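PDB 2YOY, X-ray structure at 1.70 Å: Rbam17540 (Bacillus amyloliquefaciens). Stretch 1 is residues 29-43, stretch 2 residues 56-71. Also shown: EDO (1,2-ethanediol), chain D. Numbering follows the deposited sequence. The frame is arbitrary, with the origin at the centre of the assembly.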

# COMPACT_ATOMS: atom_id res chain seq x y z
N LYS A 29 16.59 5.41 2.16
CA LYS A 29 15.31 6.13 1.97
C LYS A 29 14.11 5.22 2.32
O LYS A 29 13.15 5.68 2.91
N TYR A 30 14.16 3.94 1.95
CA TYR A 30 13.02 3.03 2.05
C TYR A 30 13.19 1.90 3.07
O TYR A 30 12.19 1.27 3.47
N GLY A 31 14.43 1.59 3.45
CA GLY A 31 14.76 0.36 4.16
C GLY A 31 14.80 -0.87 3.29
O GLY A 31 14.80 -0.77 2.06
N SER A 32 14.85 -2.04 3.91
CA SER A 32 15.12 -3.28 3.20
C SER A 32 14.06 -3.80 2.22
O SER A 32 14.30 -4.77 1.47
N VAL A 33 12.89 -3.16 2.21
CA VAL A 33 11.87 -3.50 1.24
C VAL A 33 12.33 -3.37 -0.20
O VAL A 33 11.72 -3.98 -1.05
N ILE A 34 13.39 -2.59 -0.48
CA ILE A 34 13.82 -2.41 -1.84
C ILE A 34 14.10 -3.75 -2.57
O ILE A 34 13.98 -3.81 -3.81
N ASP A 35 14.44 -4.79 -1.81
CA ASP A 35 14.80 -6.09 -2.36
C ASP A 35 13.60 -7.01 -2.49
O ASP A 35 13.68 -7.98 -3.26
N ASN A 36 12.52 -6.68 -1.78
CA ASN A 36 11.36 -7.55 -1.66
C ASN A 36 10.08 -6.73 -1.53
O ASN A 36 9.37 -6.80 -0.50
N PRO A 37 9.76 -5.98 -2.58
CA PRO A 37 8.54 -5.15 -2.52
C PRO A 37 7.24 -5.95 -2.39
O PRO A 37 6.19 -5.40 -2.00
N GLN A 38 7.29 -7.24 -2.73
CA GLN A 38 6.16 -8.17 -2.59
C GLN A 38 5.86 -8.65 -1.18
O GLN A 38 4.91 -9.40 -0.99
N SER A 39 6.65 -8.22 -0.19
CA SER A 39 6.60 -8.83 1.13
C SER A 39 6.10 -7.92 2.22
O SER A 39 6.46 -8.13 3.34
N VAL A 40 5.22 -6.95 1.91
CA VAL A 40 4.66 -6.06 2.98
C VAL A 40 3.41 -6.74 3.63
O VAL A 40 2.23 -6.37 3.42
N GLU A 41 3.72 -7.78 4.38
CA GLU A 41 2.74 -8.75 4.87
C GLU A 41 2.53 -8.66 6.37
O GLU A 41 3.47 -8.74 7.14
N GLY A 42 1.27 -8.50 6.77
CA GLY A 42 0.94 -8.42 8.19
C GLY A 42 -0.36 -9.15 8.47
O GLY A 42 -0.93 -9.80 7.58
N PRO A 43 -0.84 -9.07 9.72
CA PRO A 43 -2.10 -9.73 10.02
C PRO A 43 -3.29 -9.13 9.26
O PRO A 43 -3.36 -7.91 9.05
N ILE A 56 1.51 0.71 9.75
CA ILE A 56 0.65 0.33 8.66
C ILE A 56 1.43 0.19 7.35
O ILE A 56 1.28 -0.80 6.62
N ALA A 57 2.23 1.20 7.04
CA ALA A 57 2.99 1.19 5.80
C ALA A 57 3.98 0.03 5.71
O ALA A 57 4.19 -0.50 4.64
N SER A 58 4.58 -0.41 6.82
CA SER A 58 5.52 -1.53 6.79
C SER A 58 4.83 -2.86 7.10
O SER A 58 5.48 -3.92 7.09
N ALA A 59 3.52 -2.83 7.37
CA ALA A 59 2.80 -3.98 7.87
C ALA A 59 3.51 -4.60 9.08
O ALA A 59 3.66 -5.82 9.21
N ASN A 60 3.93 -3.72 9.99
CA ASN A 60 4.72 -4.10 11.17
C ASN A 60 5.97 -4.95 10.80
O ASN A 60 6.21 -6.03 11.33
N GLY A 61 6.76 -4.43 9.87
CA GLY A 61 7.98 -5.08 9.41
C GLY A 61 7.76 -6.27 8.52
O GLY A 61 8.58 -7.16 8.46
N GLY A 62 6.61 -6.34 7.89
CA GLY A 62 6.32 -7.44 7.01
C GLY A 62 6.45 -8.84 7.62
O GLY A 62 6.90 -9.76 6.95
N SER A 63 6.10 -8.95 8.89
CA SER A 63 6.07 -10.21 9.62
C SER A 63 7.47 -10.78 9.66
O SER A 63 7.69 -11.97 9.39
N GLY A 64 8.43 -9.89 9.93
CA GLY A 64 9.85 -10.26 9.87
C GLY A 64 10.58 -10.20 8.52
O GLY A 64 11.79 -10.38 8.50
N GLN A 65 9.89 -9.94 7.40
CA GLN A 65 10.52 -9.97 6.09
C GLN A 65 11.24 -8.70 5.66
O GLN A 65 12.06 -8.77 4.81
N ILE A 66 10.92 -7.56 6.29
CA ILE A 66 11.45 -6.28 5.96
C ILE A 66 11.61 -5.54 7.30
O ILE A 66 11.32 -6.08 8.36
N ASP A 67 12.13 -4.33 7.22
CA ASP A 67 12.33 -3.50 8.45
C ASP A 67 11.18 -2.47 8.54
O ASP A 67 10.15 -2.66 7.91
N PHE A 68 11.35 -1.40 9.32
CA PHE A 68 10.31 -0.42 9.54
C PHE A 68 10.50 0.85 8.70
O PHE A 68 9.86 1.87 8.98
N GLY A 69 11.35 0.79 7.65
CA GLY A 69 11.62 1.97 6.84
C GLY A 69 10.42 2.68 6.19
O GLY A 69 10.44 3.89 6.07
N LEU A 70 9.43 1.91 5.78
CA LEU A 70 8.25 2.45 5.15
C LEU A 70 7.38 3.28 6.12
O LEU A 70 6.56 4.08 5.67
N ASP A 71 7.63 3.15 7.41
CA ASP A 71 6.79 3.84 8.37
C ASP A 71 7.15 5.29 8.59
O ASP A 71 6.37 6.01 9.20

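The contact buries 774 Å² over both sides, and three residues organise it: Ile66 at the centre, Val40 in contact with it, and Gln65 at the polar margin. Their rule is simple: a small apolar core, closed at each end by side chains that satisfy backbone atoms.

Ile66 covers most. Its CA-to-CB bond points toward stretch 1, and with chi1 p and chi2 t it packs against two valines: CG2 lies 4.1 Å from Val33 CB, and CD1 lies 4.1 Å from Val40 CG2 and 4.3 Å from Val33 CG2. Val33 (p) in turn places CG1 3.9 Å from Leu70 CD2. Leu70 (m, t) leaves its backbone sideways, yet its end comes nearer: CD1 approaches Val40 CG2 at 4.3 Å, and CD2 meets the edge of the Tyr30 ring, 4.2 Å from CD2 of that residue.

Val40, chi1 t, also leaves sideways and uses both methyls. Besides the CG2 contacts, CG1 packs 3.7 Å from Ala59 CB and 3.3 Å from Ala57 O, so this valine fills the space beside the turn from Ile56 to Ala59.

Gln65 (m, t, chi3 107°) lies over Ser39, their CB atoms 3.9 Å apart. Its amide nitrogen serves both stretches: NE2 donates to Glu41 OE1 at 3.0 Å and to Gly62 O of its own turn at 2.8 Å. Water 4 lies 2.9 Å from Ser39 OG and donates weakly to Gln65 OE1. Glu41, extended t, t, accepts at its other oxygen, OE2, a 2.6 Å hydrogen bond from O2 of the ethanediol, probably a crystallisation additive. Nearby, Ser63 (m) points toward stretch 1 and donates from OG to Glu41 O at 2.6 Å.

At the other end, Asp67 (p) sends its carboxylate across to the backbone of Ser32: Ser32 N donates to Asp67 OD2 at 2.9 Å, with a weak second bond to OD1 at 3.3 Å. Ser32, also p, returns the exchange by accepting a weak 3.1 Å bond from Asp67 N at OG. Asp67 OD1 additionally receives Gly69 N at 3.0 Å and water 2 at 2.6 Å; that water also donates to Tyr30 O (2.8 Å) and accepts from Val33 N (3.0 Å).

Glycine permits the close approach here. A CB on Gly31 would sit 2.3 Å from Asp67 OD1, and one on Gly69 would sit 2.3 Å from Tyr30 O. The lesson is to let branched aliphatics fill the middle and reserve glycine for places where backbones nearly touch.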

# COMPACT_ATOMS: atom_id res chain seq x y z
CB LYS A 29 15.26 6.67 0.54
CG LYS A 29 13.99 7.37 0.14
CD LYS A 29 14.15 7.99 -1.25
CE LYS A 29 12.85 8.66 -1.68
NZ LYS A 29 13.09 9.38 -2.97
CB TYR A 30 12.77 2.33 0.68
CG TYR A 30 12.32 3.24 -0.43
CD1 TYR A 30 13.24 3.90 -1.25
CD2 TYR A 30 10.94 3.44 -0.67
CE1 TYR A 30 12.80 4.74 -2.28
CE2 TYR A 30 10.50 4.27 -1.68
CZ TYR A 30 11.43 4.93 -2.47
OH TYR A 30 11.00 5.77 -3.47
CB SER A 32 15.42 -4.38 4.22
OG SER A 32 14.31 -4.59 5.09
CB VAL A 33 10.57 -2.68 1.49
CG1 VAL A 33 10.75 -1.20 1.10
CG2 VAL A 33 9.41 -3.30 0.74
CB ILE A 34 15.04 -1.47 -1.93
CG1 ILE A 34 16.31 -2.11 -1.30
CG2 ILE A 34 14.70 -0.07 -1.42
CD1 ILE A 34 17.54 -1.25 -1.40
CB ASP A 35 15.86 -6.77 -1.48
CG ASP A 35 17.25 -6.27 -1.76
OD1 ASP A 35 17.46 -5.57 -2.76
OD2 ASP A 35 18.16 -6.59 -0.97
CB ASN A 36 11.52 -8.45 -0.43
CG ASN A 36 12.67 -9.45 -0.59
OD1 ASN A 36 12.68 -10.24 -1.55
ND2 ASN A 36 13.60 -9.42 0.33
CB PRO A 37 8.59 -4.36 -3.83
CG PRO A 37 9.41 -5.25 -4.76
CD PRO A 37 10.46 -5.85 -3.87
CB GLN A 38 6.39 -9.42 -3.50
CG GLN A 38 7.49 -10.38 -3.02
CD GLN A 38 8.89 -10.03 -3.53
OE1 GLN A 38 9.14 -8.91 -3.97
NE2 GLN A 38 9.82 -11.00 -3.45
CB SER A 39 7.99 -9.40 1.50
OG SER A 39 8.44 -10.27 0.47
CB VAL A 40 4.39 -4.65 2.47
CG1 VAL A 40 4.18 -3.70 3.67
CG2 VAL A 40 5.53 -4.11 1.66
CB GLU A 41 3.26 -10.15 4.56
CG GLU A 41 2.30 -11.26 4.90
CD GLU A 41 2.83 -12.64 4.54
OE1 GLU A 41 4.03 -12.74 4.17
OE2 GLU A 41 2.04 -13.60 4.63
CB PRO A 43 -2.26 -9.48 11.54
CG PRO A 43 -0.90 -9.14 12.02
CD PRO A 43 -0.25 -8.40 10.89
CB ILE A 56 -0.53 1.33 8.48
CG1 ILE A 56 -1.41 1.29 9.73
CG2 ILE A 56 -1.38 0.97 7.26
CD1 ILE A 56 -2.42 2.41 9.82
CB ALA A 57 3.65 2.53 5.60
CB SER A 58 6.64 -1.32 7.79
OG SER A 58 6.19 -1.55 9.10
CB ALA A 59 2.58 -5.02 6.73
CB ASN A 60 3.83 -4.79 12.19
CG ASN A 60 4.33 -4.61 13.61
OD1 ASN A 60 5.35 -3.97 13.83
ND2 ASN A 60 3.65 -5.22 14.57
CB SER A 63 5.09 -11.18 8.94
OG SER A 63 3.80 -10.57 8.89
CB GLN A 65 9.50 -10.37 5.01
CG GLN A 65 8.98 -11.77 5.24
CD GLN A 65 7.78 -12.09 4.40
OE1 GLN A 65 7.87 -12.86 3.43
NE2 GLN A 65 6.65 -11.50 4.74
CB ILE A 66 10.53 -5.44 4.99
CG1 ILE A 66 9.15 -5.22 5.61
CG2 ILE A 66 10.38 -6.11 3.66
CD1 ILE A 66 8.18 -4.40 4.76
CB ASP A 67 13.71 -2.84 8.42
CG ASP A 67 13.94 -2.00 7.17
OD1 ASP A 67 12.95 -1.55 6.55
OD2 ASP A 67 15.13 -1.79 6.79
CB PHE A 68 10.22 0.01 11.02
CG PHE A 68 9.88 -1.11 11.98
CD1 PHE A 68 8.84 -1.96 11.73
CD2 PHE A 68 10.64 -1.29 13.14
CE1 PHE A 68 8.55 -3.02 12.58
CE2 PHE A 68 10.35 -2.32 14.01
CZ PHE A 68 9.31 -3.19 13.73
CB LEU A 70 7.44 1.40 4.49
CG LEU A 70 8.15 0.74 3.31
CD1 LEU A 70 7.29 -0.44 2.91
CD2 LEU A 70 8.37 1.68 2.14
CB ASP A 71 6.77 3.08 9.69
CG ASP A 71 6.11 1.72 9.59
OD1 ASP A 71 5.07 1.58 8.89
OD2 ASP A 71 6.62 0.78 10.27
C1 EDO D . 0.55 -15.67 2.58
O1 EDO D . -0.22 -15.78 3.79
C2 EDO D . 1.90 -16.38 2.66
O2 EDO D . 2.69 -15.94 3.77
O HOH W 1 12.87 5.07 5.66
O HOH W 2 11.74 -1.34 4.26
O HOH W 3 13.68 -7.54 3.04
O HOH W 4 10.52 -12.03 1.50